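Local atomic coordinates of putative epoxide hydrolase protein (Klebsiella pneumoniae subsp. pneumoniae, PDB entry 5BOV), a protein that probably acts as an alpha/beta-hydrolase-fold enzyme, possibly opening epoxides or cleaving monoacylglycerols, although its natural substrate is not established. Residues Pro52-Lys57 with Ala297-Asp302; Phe109-Arg114 with Val210-Ser215; Ser155-Phe160 with Ala179-His184. All coordinates share one frame; numbering follows the deposited sequence.

Contact 1. Residues Pro52-Lys57 with Ala297-Asp302; sequences PALAQK and AVVDAD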
ATOM      1  N   PRO A  52      12.410   9.376   8.099  1.00  9.23           N
ATOM      2  CA  PRO A  52      13.199  10.342   8.796  1.00  9.50           C
ATOM      3  C   PRO A  52      13.957  11.228   7.827  1.00  9.51           C
ATOM      4  O   PRO A  52      14.227  12.382   8.178  1.00  9.58           O
ATOM      5  CB  PRO A  52      14.171   9.497   9.638  1.00  9.84           C
ATOM      6  CG  PRO A  52      13.531   8.162   9.761  1.00 10.36           C
ATOM      7  CD  PRO A  52      12.660   7.997   8.594  1.00  9.81           C
ATOM      8  N   ALA A  53      14.291  10.712   6.644  1.00  9.17           N
ATOM      9  CA  ALA A  53      14.983  11.541   5.651  1.00  9.44           C
ATOM     10  C   ALA A  53      14.065  12.672   5.197  1.00  9.45           C
ATOM     11  O   ALA A  53      14.502  13.833   5.075  1.00  9.96           O
ATOM     12  CB  ALA A  53      15.375  10.721   4.426  1.00  9.84           C
ATOM     13  N   LEU A  54      12.819  12.385   4.952  1.00  8.97           N
ATOM     14  CA  LEU A  54      11.824  13.451   4.606  1.00  8.89           C
ATOM     15  C   LEU A  54      11.610  14.408   5.759  1.00  9.18           C
ATOM     16  O   LEU A  54      11.493  15.644   5.551  1.00  9.08           O
ATOM     17  CB  LEU A  54      10.535  12.817   4.187  1.00  8.64           C
ATOM     18  CG  LEU A  54      10.518  12.151   2.810  1.00  8.54           C
ATOM     19  CD1 LEU A  54       9.294  11.287   2.619  1.00  8.56           C
ATOM     20  CD2 LEU A  54      10.591  13.155   1.681  1.00  9.23           C
ATOM     21  N   ALA A  55      11.505  13.874   6.963  1.00  9.73           N
ATOM     22  CA  ALA A  55      11.343  14.733   8.136  1.00 10.24           C
ATOM     23  C   ALA A  55      12.460  15.734   8.305  1.00 11.25           C
ATOM     24  O   ALA A  55      12.238  16.917   8.617  1.00 12.41           O
ATOM     25  CB  ALA A  55      11.193  13.920   9.405  1.00 10.34           C
ATOM     26  N   GLN A  56      13.693  15.296   8.067  1.00 11.42           N
ATOM     27  CA  GLN A  56      14.894  16.189   8.119  1.00 12.89           C
ATOM     28  C   GLN A  56      14.921  17.243   7.060  1.00 12.00           C
ATOM     29  O   GLN A  56      15.516  18.288   7.252  1.00 12.33           O
ATOM     30  CB  GLN A  56      16.116  15.342   8.120  1.00 16.10           C
ATOM     31  CG  GLN A  56      17.433  16.049   8.211  1.00 22.43           C
ATOM     32  CD  GLN A  56      18.611  15.109   8.412  1.00 28.19           C
ATOM     33  OE1 GLN A  56      18.454  13.856   8.386  1.00 39.81           O
ATOM     34  NE2 GLN A  56      19.793  15.692   8.578  1.00 31.24           N
ATOM     35  N   LYS A  57      14.225  17.017   5.957  1.00 11.19           N
ATOM     36  CA  LYS A  57      14.078  17.983   4.875  0.70 11.19           C
ATOM     37  C   LYS A  57      12.794  18.844   4.993  1.00 11.19           C
ATOM     38  O   LYS A  57      12.461  19.610   4.098  1.00 11.55           O
ATOM     39  CB  LYS A  57      14.066  17.246   3.530  0.70 11.35           C
ATOM     40  CG  LYS A  57      15.475  16.713   3.078  0.70 12.05           C
ATOM     41  CD  LYS A  57      16.369  17.777   2.344  0.70 12.81           C
ATOM     42  CE  LYS A  57      17.900  17.681   2.285  0.70 13.37           C
ATOM     43  NZ  LYS A  57      18.429  18.722   1.390  0.70 13.74           N
ATOM     44  N   ALA A 297      11.962  10.764  -5.296  1.00  9.43           N
ATOM     45  CA  ALA A 297      10.672  10.759  -5.959  1.00  9.13           C
ATOM     46  C   ALA A 297       9.558  11.528  -5.236  1.00  8.79           C
ATOM     47  O   ALA A 297       8.776  12.254  -5.854  1.00  8.58           O
ATOM     48  CB  ALA A 297      10.217   9.329  -6.227  1.00  9.17           C
ATOM     49  N   VAL A 298       9.509  11.410  -3.931  1.00  8.47           N
ATOM     50  CA  VAL A 298       8.499  12.143  -3.142  1.00  8.31           C
ATOM     51  C   VAL A 298       8.775  13.645  -3.212  1.00  8.49           C
ATOM     52  O   VAL A 298       7.860  14.407  -3.456  1.00  8.33           O
ATOM     53  CB  VAL A 298       8.467  11.671  -1.646  1.00  8.65           C
ATOM     54  CG1 VAL A 298       7.595  12.570  -0.798  1.00  8.65           C
ATOM     55  CG2 VAL A 298       7.971  10.205  -1.546  1.00  8.65           C
ATOM     56  N   VAL A 299      10.032  14.030  -3.059  1.00  8.61           N
ATOM     57  CA  VAL A 299      10.399  15.467  -3.138  1.00  9.36           C
ATOM     58  C   VAL A 299      10.044  16.012  -4.563  1.00  9.41           C
ATOM     59  O   VAL A 299       9.442  17.094  -4.696  1.00  9.24           O
ATOM     60  CB  VAL A 299      11.883  15.679  -2.866  1.00  9.91           C
ATOM     61  CG1 VAL A 299      12.285  17.084  -3.230  1.00 11.39           C
ATOM     62  CG2 VAL A 299      12.180  15.332  -1.407  1.00 10.04           C
ATOM     63  N   ASP A 300      10.388  15.245  -5.589  1.00  9.35           N
ATOM     64  CA  ASP A 300      10.135  15.648  -6.976  1.00 10.34           C
ATOM     65  C   ASP A 300       8.664  15.727  -7.291  1.00  9.99           C
ATOM     66  O   ASP A 300       8.217  16.666  -7.921  1.00  9.69           O
ATOM     67  CB  ASP A 300      10.852  14.757  -7.943  1.00 10.63           C
ATOM     68  CG  ASP A 300      12.359  14.880  -7.875  1.00 11.84           C
ATOM     69  OD1 ASP A 300      12.929  15.851  -7.287  1.00 13.15           O
ATOM     70  OD2 ASP A 300      13.045  14.015  -8.452  1.00 12.21           O
ATOM     71  N   ALA A 301       7.880  14.773  -6.793  1.00  9.27           N
ATOM     72  CA  ALA A 301       6.446  14.830  -7.043  1.00  9.42           C
ATOM     73  C   ALA A 301       5.790  15.998  -6.321  1.00 10.00           C
ATOM     74  O   ALA A 301       4.872  16.635  -6.858  1.00 10.30           O
ATOM     75  CB  ALA A 301       5.803  13.502  -6.636  1.00  9.21           C
ATOM     76  N   ASP A 302       6.310  16.328  -5.140  1.00 10.19           N
ATOM     77  CA  ASP A 302       5.790  17.428  -4.356  1.00 10.67           C
ATOM     78  C   ASP A 302       5.998  18.815  -5.062  1.00 11.78           C
ATOM     79  O   ASP A 302       5.288  19.770  -4.710  1.00 11.85           O
ATOM     80  CB  ASP A 302       6.489  17.415  -2.958  1.00 10.36           C
ATOM     81  CG  ASP A 302       6.067  18.558  -2.076  1.00 10.83           C
ATOM     82  OD1 ASP A 302       4.889  18.656  -1.583  1.00 10.97           O
ATOM     83  OD2 ASP A 302       6.977  19.393  -1.773  1.00 11.81           O
TER

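Contact 2. Residues Phe109-Arg114 with Val210-Ser215; sequences FDWGAR and VAITIS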
ATOM      1  N   PHE A 109       3.295   1.565  -2.303  1.00  7.66           N
ATOM      2  CA  PHE A 109       3.540   0.409  -3.180  1.00  7.65           C
ATOM      3  C   PHE A 109       2.550  -0.707  -2.834  1.00  8.42           C
ATOM      4  O   PHE A 109       2.061  -0.787  -1.733  1.00  8.86           O
ATOM      5  CB  PHE A 109       5.035  -0.083  -3.121  1.00  7.85           C
ATOM      6  CG  PHE A 109       5.396  -0.722  -1.785  1.00  7.65           C
ATOM      7  CD1 PHE A 109       5.614   0.087  -0.642  1.00  7.91           C
ATOM      8  CD2 PHE A 109       5.453  -2.108  -1.640  1.00  7.92           C
ATOM      9  CE1 PHE A 109       5.914  -0.519   0.565  1.00  7.74           C
ATOM     10  CE2 PHE A 109       5.792  -2.723  -0.421  1.00  7.80           C
ATOM     11  CZ  PHE A 109       6.028  -1.912   0.675  1.00  7.66           C
ATOM     12  N   ASP A 110       2.233  -1.542  -3.837  1.00  8.82           N
ATOM     13  CA  ASP A 110       1.348  -2.681  -3.701  1.00  9.42           C
ATOM     14  C   ASP A 110       0.016  -2.216  -3.110  1.00  8.81           C
ATOM     15  O   ASP A 110      -0.527  -1.235  -3.640  1.00  8.54           O
ATOM     16  CB  ASP A 110       2.081  -3.834  -2.939  1.00 10.28           C
ATOM     17  CG  ASP A 110       1.272  -5.040  -2.860  1.00 11.66           C
ATOM     18  OD1 ASP A 110       0.970  -5.687  -3.951  1.00 16.48           O
ATOM     19  OD2 ASP A 110       0.750  -5.389  -1.813  1.00 10.22           O
ATOM     20  N   TRP A 111      -0.529  -2.810  -2.056  1.00  8.03           N
ATOM     21  CA  TRP A 111      -1.831  -2.328  -1.521  1.00  7.97           C
ATOM     22  C   TRP A 111      -1.779  -0.826  -1.227  1.00  8.05           C
ATOM     23  O   TRP A 111      -2.787  -0.143  -1.335  1.00  7.89           O
ATOM     24  CB  TRP A 111      -2.191  -3.009  -0.232  1.00  8.08           C
ATOM     25  CG  TRP A 111      -2.505  -4.488  -0.287  1.00  8.15           C
ATOM     26  CD1 TRP A 111      -2.324  -5.343  -1.296  1.00  8.46           C
ATOM     27  CD2 TRP A 111      -3.051  -5.248   0.796  1.00  8.59           C
ATOM     28  NE1 TRP A 111      -2.697  -6.643  -0.903  1.00  8.41           N
ATOM     29  CE2 TRP A 111      -3.162  -6.596   0.362  1.00  8.55           C
ATOM     30  CE3 TRP A 111      -3.418  -4.936   2.100  1.00  8.76           C
ATOM     31  CZ2 TRP A 111      -3.633  -7.624   1.218  1.00  9.06           C
ATOM     32  CZ3 TRP A 111      -3.946  -5.937   2.920  1.00  9.13           C
ATOM     33  CH2 TRP A 111      -4.018  -7.255   2.481  1.00  9.25           C
ATOM     34  N   GLY A 112      -0.631  -0.326  -0.759  1.00  7.52           N
ATOM     35  CA  GLY A 112      -0.531   1.058  -0.467  1.00  7.86           C
ATOM     36  C   GLY A 112      -0.609   1.990  -1.687  1.00  8.02           C
ATOM     37  O   GLY A 112      -1.111   3.098  -1.596  1.00  8.29           O
ATOM     38  N   ALA A 113      -0.070   1.534  -2.802  1.00  8.02           N
ATOM     39  CA  ALA A 113      -0.179   2.255  -4.060  1.00  8.21           C
ATOM     40  C   ALA A 113      -1.616   2.259  -4.524  1.00  8.25           C
ATOM     41  O   ALA A 113      -2.159   3.274  -4.952  1.00  8.34           O
ATOM     42  CB  ALA A 113       0.708   1.715  -5.152  1.00  8.12           C
ATOM     43  N   ARG A 114      -2.266   1.073  -4.504  1.00  7.89           N
ATOM     44  CA  ARG A 114      -3.685   0.996  -4.835  1.00  8.05           C
ATOM     45  C   ARG A 114      -4.521   1.921  -3.983  1.00  7.72           C
ATOM     46  O   ARG A 114      -5.335   2.693  -4.484  1.00  8.01           O
ATOM     47  CB  ARG A 114      -4.155  -0.408  -4.670  1.00  8.35           C
ATOM     48  CG  ARG A 114      -5.573  -0.640  -5.046  1.00  9.21           C
ATOM     49  CD  ARG A 114      -6.009  -2.065  -4.686  1.00 10.46           C
ATOM     50  NE  ARG A 114      -6.102  -2.198  -3.249  1.00 10.54           N
ATOM     51  CZ  ARG A 114      -6.081  -3.329  -2.567  1.00 12.56           C
ATOM     52  NH1 ARG A 114      -5.910  -4.494  -3.163  1.00 13.84           N
ATOM     53  NH2 ARG A 114      -6.276  -3.285  -1.237  1.00 12.87           N
ATOM     54  N   VAL A 210      -4.637 -12.336   8.742  1.00 10.54           N
ATOM     55  CA  VAL A 210      -5.040 -13.406   7.819  1.00 10.75           C
ATOM     56  C   VAL A 210      -6.338 -13.050   7.197  1.00 10.49           C
ATOM     57  O   VAL A 210      -6.490 -13.193   5.951  1.00 10.02           O
ATOM     58  CB  VAL A 210      -5.070 -14.784   8.515  1.00 11.51           C
ATOM     59  CG1 VAL A 210      -5.699 -15.857   7.631  1.00 11.67           C
ATOM     60  CG2 VAL A 210      -3.657 -15.182   8.898  1.00 12.12           C
ATOM     61  N   ALA A 211      -7.327 -12.666   8.035  1.00 10.90           N
ATOM     62  CA  ALA A 211      -8.643 -12.409   7.514  1.00 10.92           C
ATOM     63  C   ALA A 211      -8.582 -11.314   6.439  1.00 10.51           C
ATOM     64  O   ALA A 211      -9.233 -11.407   5.391  1.00 10.80           O
ATOM     65  CB  ALA A 211      -9.605 -12.026   8.614  1.00 11.83           C
ATOM     66  N   ILE A 212      -7.820 -10.245   6.698  1.00  9.99           N
ATOM     67  CA  ILE A 212      -7.719  -9.119   5.749  1.00  9.88           C
ATOM     68  C   ILE A 212      -7.037  -9.580   4.467  1.00  9.80           C
ATOM     69  O   ILE A 212      -7.468  -9.194   3.342  1.00  9.46           O
ATOM     70  CB  ILE A 212      -6.993  -7.912   6.370  1.00 10.33           C
ATOM     71  CG1 ILE A 212      -7.818  -7.344   7.513  1.00 10.56           C
ATOM     72  CG2 ILE A 212      -6.718  -6.824   5.328  1.00 10.27           C
ATOM     73  CD1 ILE A 212      -9.178  -6.810   7.146  1.00 11.21           C
ATOM     74  N   THR A 213      -5.969 -10.366   4.595  1.00  9.68           N
ATOM     75  CA  THR A 213      -5.259 -10.864   3.445  1.00  9.66           C
ATOM     76  C   THR A 213      -6.209 -11.698   2.561  1.00 10.36           C
ATOM     77  O   THR A 213      -6.299 -11.500   1.322  1.00  9.83           O
ATOM     78  CB  THR A 213      -4.090 -11.721   3.868  1.00  9.84           C
ATOM     79  OG1 THR A 213      -3.136 -10.904   4.568  1.00  9.69           O
ATOM     80  CG2 THR A 213      -3.356 -12.356   2.674  1.00  9.84           C
ATOM     81  N   ILE A 214      -6.876 -12.668   3.168  1.00 11.50           N
ATOM     82  CA  ILE A 214      -7.742 -13.582   2.379  1.00 12.25           C
ATOM     83  C   ILE A 214      -8.887 -12.790   1.735  1.00 12.10           C
ATOM     84  O   ILE A 214      -9.243 -13.016   0.556  1.00 12.00           O
ATOM     85  CB  ILE A 214      -8.287 -14.690   3.296  1.00 13.92           C
ATOM     86  CG1 ILE A 214      -7.164 -15.551   3.835  1.00 15.05           C
ATOM     87  CG2 ILE A 214      -9.349 -15.547   2.620  1.00 15.66           C
ATOM     88  CD1 ILE A 214      -6.180 -16.099   2.882  1.00 15.31           C
ATOM     89  N   SER A 215      -9.474 -11.884   2.509  1.00 12.11           N
ATOM     90  CA  SER A 215     -10.521 -11.026   1.999  1.00 12.12           C
ATOM     91  C   SER A 215     -10.026 -10.188   0.799  1.00 11.57           C
ATOM     92  O   SER A 215     -10.725 -10.059  -0.221  1.00 11.87           O
ATOM     93  CB  SER A 215     -11.092 -10.107   3.063  1.00 12.30           C
ATOM     94  OG  SER A 215     -12.051  -9.192   2.529  1.00 12.38           O
TER

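Contact 3. Residues Ser155-Phe160 with Ala179-His184; sequences SWWYQF and AKFIWH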
ATOM      1  N   SER A 155       2.909 -16.277 -11.515  1.00 13.94           N
ATOM      2  CA  SER A 155       3.395 -15.119 -10.733  1.00 15.49           C
ATOM      3  C   SER A 155       2.361 -14.592  -9.719  1.00 15.13           C
ATOM      4  O   SER A 155       2.749 -13.978  -8.730  1.00 16.44           O
ATOM      5  CB  SER A 155       3.836 -13.984 -11.693  1.00 16.40           C
ATOM      6  OG  SER A 155       2.716 -13.145 -12.154  1.00 19.18           O
ATOM      7  N   TRP A 156       1.098 -14.791  -9.933  1.00 14.24           N
ATOM      8  CA  TRP A 156       0.011 -14.442  -8.976  1.00 14.07           C
ATOM      9  C   TRP A 156      -0.498 -15.677  -8.122  1.00 12.08           C
ATOM     10  O   TRP A 156      -1.581 -15.618  -7.540  1.00 11.39           O
ATOM     11  CB  TRP A 156      -1.208 -13.920  -9.714  1.00 15.84           C
ATOM     12  CG  TRP A 156      -1.159 -12.549 -10.145  1.00 18.49           C
ATOM     13  CD1 TRP A 156      -1.033 -12.079 -11.460  1.00 19.27           C
ATOM     14  CD2 TRP A 156      -1.447 -11.439  -9.342  1.00 21.16           C
ATOM     15  NE1 TRP A 156      -1.150 -10.702 -11.460  1.00 21.26           N
ATOM     16  CE2 TRP A 156      -1.341 -10.285 -10.163  1.00 22.43           C
ATOM     17  CE3 TRP A 156      -1.682 -11.286  -7.958  1.00 23.37           C
ATOM     18  CZ2 TRP A 156      -1.533  -8.995  -9.655  1.00 24.13           C
ATOM     19  CZ3 TRP A 156      -1.871 -10.001  -7.443  1.00 25.64           C
ATOM     20  CH2 TRP A 156      -1.804  -8.874  -8.302  1.00 25.57           C
ATOM     21  N   TRP A 157       0.300 -16.707  -8.038  1.00 11.92           N
ATOM     22  CA  TRP A 157      -0.137 -18.041  -7.516  1.00 11.38           C
ATOM     23  C   TRP A 157      -0.878 -17.931  -6.166  1.00 11.66           C
ATOM     24  O   TRP A 157      -1.858 -18.608  -5.928  1.00 11.14           O
ATOM     25  CB  TRP A 157       1.009 -19.018  -7.414  1.00 12.00           C
ATOM     26  CG  TRP A 157       1.982 -18.760  -6.371  1.00 12.29           C
ATOM     27  CD1 TRP A 157       2.976 -17.839  -6.404  1.00 12.61           C
ATOM     28  CD2 TRP A 157       2.041 -19.399  -5.081  1.00 12.81           C
ATOM     29  NE1 TRP A 157       3.652 -17.873  -5.212  1.00 13.05           N
ATOM     30  CE2 TRP A 157       3.075 -18.785  -4.369  1.00 12.92           C
ATOM     31  CE3 TRP A 157       1.282 -20.401  -4.452  1.00 13.20           C
ATOM     32  CZ2 TRP A 157       3.445 -19.200  -3.077  1.00 13.62           C
ATOM     33  CZ3 TRP A 157       1.627 -20.787  -3.162  1.00 13.47           C
ATOM     34  CH2 TRP A 157       2.699 -20.168  -2.494  1.00 13.41           C
ATOM     35  N   TYR A 158      -0.327 -17.079  -5.299  1.00 10.76           N
ATOM     36  CA  TYR A 158      -0.809 -16.982  -3.957  1.00 11.33           C
ATOM     37  C   TYR A 158      -2.242 -16.491  -3.864  1.00 10.54           C
ATOM     38  O   TYR A 158      -2.941 -16.861  -2.950  1.00 10.13           O
ATOM     39  CB  TYR A 158       0.124 -16.092  -3.085  1.00 11.46           C
ATOM     40  CG  TYR A 158       0.392 -14.738  -3.708  1.00 12.53           C
ATOM     41  CD1 TYR A 158       1.485 -14.562  -4.599  1.00 14.04           C
ATOM     42  CD2 TYR A 158      -0.437 -13.675  -3.449  1.00 13.67           C
ATOM     43  CE1 TYR A 158       1.709 -13.325  -5.207  1.00 15.10           C
ATOM     44  CE2 TYR A 158      -0.233 -12.473  -4.047  1.00 15.41           C
ATOM     45  CZ  TYR A 158       0.849 -12.319  -4.935  1.00 16.75           C
ATOM     46  OH  TYR A 158       1.040 -11.069  -5.483  1.00 22.26           O
ATOM     47  N   GLN A 159      -2.713 -15.688  -4.815  1.00 10.18           N
ATOM     48  CA  GLN A 159      -4.051 -15.183  -4.699  1.00 10.52           C
ATOM     49  C   GLN A 159      -5.025 -16.323  -4.896  1.00 10.64           C
ATOM     50  O   GLN A 159      -6.086 -16.390  -4.273  1.00 10.78           O
ATOM     51  CB  GLN A 159      -4.324 -14.031  -5.668  1.00 11.09           C
ATOM     52  CG  GLN A 159      -4.589 -14.335  -7.120  1.00 12.38           C
ATOM     53  CD  GLN A 159      -4.882 -13.051  -7.936  1.00 13.75           C
ATOM     54  OE1 GLN A 159      -5.130 -11.970  -7.370  1.00 16.80           O
ATOM     55  NE2 GLN A 159      -4.809 -13.155  -9.203  1.00 15.18           N
ATOM     56  N   PHE A 160      -4.665 -17.233  -5.771  1.00 10.76           N
ATOM     57  CA  PHE A 160      -5.498 -18.466  -5.997  1.00 10.61           C
ATOM     58  C   PHE A 160      -5.406 -19.441  -4.826  1.00 10.43           C
ATOM     59  O   PHE A 160      -6.471 -19.985  -4.391  1.00  9.90           O
ATOM     60  CB  PHE A 160      -5.183 -19.169  -7.291  1.00 10.82           C
ATOM     61  CG  PHE A 160      -5.118 -18.221  -8.463  1.00 10.57           C
ATOM     62  CD1 PHE A 160      -6.279 -17.657  -8.969  1.00 10.56           C
ATOM     63  CD2 PHE A 160      -3.909 -17.932  -9.056  1.00 10.62           C
ATOM     64  CE1 PHE A 160      -6.233 -16.732 -10.004  1.00 10.76           C
ATOM     65  CE2 PHE A 160      -3.853 -16.997 -10.076  1.00 10.35           C
ATOM     66  CZ  PHE A 160      -5.013 -16.418 -10.559  1.00 10.18           C
ATOM     67  N   ALA A 179       5.088 -15.402   4.248  1.00  9.96           N
ATOM     68  CA  ALA A 179       5.398 -14.024   3.862  1.00  9.69           C
ATOM     69  C   ALA A 179       6.863 -13.923   3.472  1.00  9.95           C
ATOM     70  O   ALA A 179       7.204 -13.183   2.535  1.00  9.86           O
ATOM     71  CB  ALA A 179       5.065 -13.048   4.992  1.00  9.64           C
ATOM     72  N   LYS A 180       7.756 -14.606   4.177  1.00 10.42           N
ATOM     73  CA  LYS A 180       9.162 -14.488   3.825  1.00 11.54           C
ATOM     74  C   LYS A 180       9.444 -15.051   2.417  1.00 11.47           C
ATOM     75  O   LYS A 180      10.208 -14.503   1.666  1.00 11.21           O
ATOM     76  CB  LYS A 180      10.071 -15.212   4.866  1.00 12.47           C
ATOM     77  CG  LYS A 180      11.551 -14.863   4.729  1.00 13.58           C
ATOM     78  CD  LYS A 180      12.311 -15.558   5.882  1.00 15.64           C
ATOM     79  CE  LYS A 180      13.709 -14.994   6.027  1.00 16.49           C
ATOM     80  NZ  LYS A 180      14.438 -15.581   7.184  1.00 18.24           N
ATOM     81  N   PHE A 181       8.798 -16.188   2.089  1.00 11.28           N
ATOM     82  CA  PHE A 181       8.906 -16.730   0.767  1.00 12.23           C
ATOM     83  C   PHE A 181       8.409 -15.744  -0.309  1.00 11.07           C
ATOM     84  O   PHE A 181       9.068 -15.535  -1.329  1.00 11.00           O
ATOM     85  CB  PHE A 181       8.124 -18.057   0.762  1.00 13.32           C
ATOM     86  CG  PHE A 181       8.232 -18.837  -0.511  1.00 15.04           C
ATOM     87  CD1 PHE A 181       9.320 -19.639  -0.765  1.00 18.71           C
ATOM     88  CD2 PHE A 181       7.253 -18.772  -1.428  1.00 16.19           C
ATOM     89  CE1 PHE A 181       9.418 -20.394  -1.946  1.00 19.87           C
ATOM     90  CE2 PHE A 181       7.317 -19.481  -2.583  1.00 17.25           C
ATOM     91  CZ  PHE A 181       8.416 -20.252  -2.878  1.00 19.54           C
ATOM     92  N   ILE A 182       7.286 -15.093  -0.008  1.00 10.30           N
ATOM     93  CA  ILE A 182       6.783 -14.101  -0.886  1.00  9.75           C
ATOM     94  C   ILE A 182       7.812 -12.932  -1.059  1.00  9.31           C
ATOM     95  O   ILE A 182       7.989 -12.402  -2.153  1.00  9.30           O
ATOM     96  CB  ILE A 182       5.427 -13.577  -0.420  1.00  9.90           C
ATOM     97  CG1 ILE A 182       4.333 -14.686  -0.561  1.00 10.25           C
ATOM     98  CG2 ILE A 182       5.030 -12.327  -1.174  1.00  9.85           C
ATOM     99  CD1 ILE A 182       4.051 -15.143  -1.993  1.00 10.71           C
ATOM    100  N   TRP A 183       8.430 -12.461   0.033  1.00  9.17           N
ATOM    101  CA  TRP A 183       9.388 -11.403  -0.108  1.00  9.15           C
ATOM    102  C   TRP A 183      10.503 -11.764  -1.089  1.00  9.85           C
ATOM    103  O   TRP A 183      10.903 -10.976  -1.924  1.00  9.79           O
ATOM    104  CB  TRP A 183      10.028 -11.029   1.259  1.00  9.20           C
ATOM    105  CG  TRP A 183       9.320 -10.150   2.198  1.00  8.85           C
ATOM    106  CD1 TRP A 183       8.009 -10.110   2.437  1.00  8.59           C
ATOM    107  CD2 TRP A 183       9.925  -9.240   3.134  1.00  8.77           C
ATOM    108  NE1 TRP A 183       7.734  -9.201   3.416  1.00  8.62           N
ATOM    109  CE2 TRP A 183       8.902  -8.674   3.876  1.00  8.78           C
ATOM    110  CE3 TRP A 183      11.229  -8.859   3.390  1.00  9.20           C
ATOM    111  CZ2 TRP A 183       9.131  -7.746   4.886  1.00  8.86           C
ATOM    112  CZ3 TRP A 183      11.469  -7.889   4.365  1.00  8.95           C
ATOM    113  CH2 TRP A 183      10.456  -7.370   5.093  1.00  9.01           C
ATOM    114  N   HIS A 184      10.989 -12.987  -0.969  1.00 10.93           N
ATOM    115  CA  HIS A 184      12.101 -13.462  -1.845  1.00 11.94           C
ATOM    116  C   HIS A 184      11.608 -13.601  -3.278  1.00 12.38           C
ATOM    117  O   HIS A 184      12.334 -13.245  -4.171  1.00 13.34           O
ATOM    118  CB  HIS A 184      12.612 -14.843  -1.386  1.00 13.82           C
ATOM    119  CG  HIS A 184      13.516 -14.816  -0.201  1.00 15.75           C
ATOM    120  ND1 HIS A 184      14.657 -14.034  -0.142  1.00 16.87           N
ATOM    121  CD2 HIS A 184      13.473 -15.502   0.968  1.00 17.24           C
ATOM    122  CE1 HIS A 184      15.258 -14.221   1.010  1.00 17.56           C
ATOM    123  NE2 HIS A 184      14.588 -15.140   1.691  1.00 18.18           N
TER

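Contact 1. Residues Pro52-Lys57 with Ala297-Asp302
L54 meets V298 and V299 where two helices of the alpha/beta hydrolase fold, 50-56 and 291-303, lie side by side on one face of the central sheet. The pairing is a worked example of how such helices share a common floor: L54 also rests on Y59 and V61 of strand 59-74, V298 on V34 of strand 32-37, and A301 on S129 and V131 of strand 127-133. From CA, the CB of L54 already heads toward the other helix. A chi1 of -73° sets CG beside the backbone N, and the fork there presents both methyls to the second helix. CD1, extended away from CA, ends 4.0 Å from CG1 of V298. CD2, the other branch, is shared: it lies 3.9 Å from CG1 of V298 and 4.1 Å from CG2 of V299. The leucine thus crosses V298 at about a right angle, both its methyls resting against a single valine branch, but runs past V299 in the opposite direction. The backbones stay well apart, the nearest CA atoms, of L54 and V299, being 8.1 Å from each other, so the close contacts are between methyl groups. Farther along the second helix, D300 forms a salt bridge with R276 and D302 one with K128, tying that helix to the strands beneath. V298 brings just CG1 to L54, and V299 just CG2.

Contact 2. Residues Phe109-Arg114 with Val210-Ser215
W111 carries its indole across to I212 and T213, linking what appears to be the nucleophile elbow of the alpha/beta hydrolase core to helix 209-220 of the helical cap. The elbow is the strained turn between strand 104-108 and helix 111-122, and D110, at its apex with phi at 54°, is probably the nucleophile, as in epoxide hydrolases. W111 is the next residue. Its side chain leaves the helix with CG anti to the carbonyl carbon (chi1 -67°), and the small second torsion of 11° sends the six-membered ring outward to the cap. Two indole carbons do the touching. CG2 of I212 sits against both, 3.8 Å from CZ3 and 3.9 Å from CH2 of W111. CH2 also lies 3.9 Å from CA of T213, which comes in at the ring edge, near its plane. I212 reaches the indole with its short branch, CG2 being anti to the backbone N; its longer arm, CG1 and CD1, leads away from W111.

Other groups settle the turn of the indole. NH2 of R114 stands over one face, 4.0 Å above the ring plane and displaced toward the rim, and R114 NH1 is in turn bonded to N216 OD1. W40 stacks on the same tryptophan, and Y217 OH takes part in a hydrogen bond with W111 NE1, so the cap grips the polar side of the ring too. At the elbow itself, D110 OD2 accepts a bond from W40 N and a weak one, 2.9 Å long, from W111 N; backbone amides at these places form the oxyanion hole in related hydrolases. T213 OG1 is hydrogen-bonded to H209 O, within its own helix. Toward W111, T213 offers its CA, while OG1 stands 4.3 Å from CH2.

Contact 3. Residues Ser155-Phe160 with Ala179-His184
Y158 and W157 pack against I182 and F181 within the all-helical cap of this alpha/beta hydrolase, joining helix 157-162 to helix 175-186. Aliphatic-to-aromatic contact comes first. The tip of I182, CD1, presses 3.7 Å from CD1 of Y158 and 4.1 Å from its CG, the two side chains crossing at about a right angle. The same methyl also lies 4.2 Å from NE1 of W157, serving both aromatic neighbours at once.

Ring-to-ring contact forms the outer part. CZ2 of W157 comes up to the edge of the F181 ring, near its plane, 3.9 Å from CE2. It meets a second atom of that edge as well, CD2 of F181, at 4.2 Å. F181 is exposed, whereas I182 and Y158 are buried, so the contact runs from the surface inward. On the inner side the Y158 ring meets that of W40 and comes near the probable nucleophile elbow without touching it.

Conformation makes this possible. W157 and Y158 both place CG between the backbone N and the carbonyl carbon (chi1 71° and 52°), so that successive residues turn their rings to the same helix. The two are themselves packed together, CB of Y158 sitting 4.2 Å above the centre of the W157 indole.

The polar end of W157 has its partner outside the two segments: NE1 is hydrogen-bonded to Q185 OE1.

The three contacts divide the fold between core and cap. Contact 1 lies in the core, two helices on one face of the mixed sheet; contact 3 lies wholly in the cap, between strands 127-133 and 247-252 in sequence; contact 2 ties the two together at the probable nucleophile elbow. Along the chain they are nested, contact 3 inside the loop closed by contact 2, and that inside the loop closed by contact 1. Centres of contacts 2 and 3 are 13 Å apart; contact 1 is 25 Å from contact 2 and 31 Å from contact 3, which lies on the opposite side of the chain's centre. W40 bridges contacts 2 and 3, consistent with an active site between core and cap.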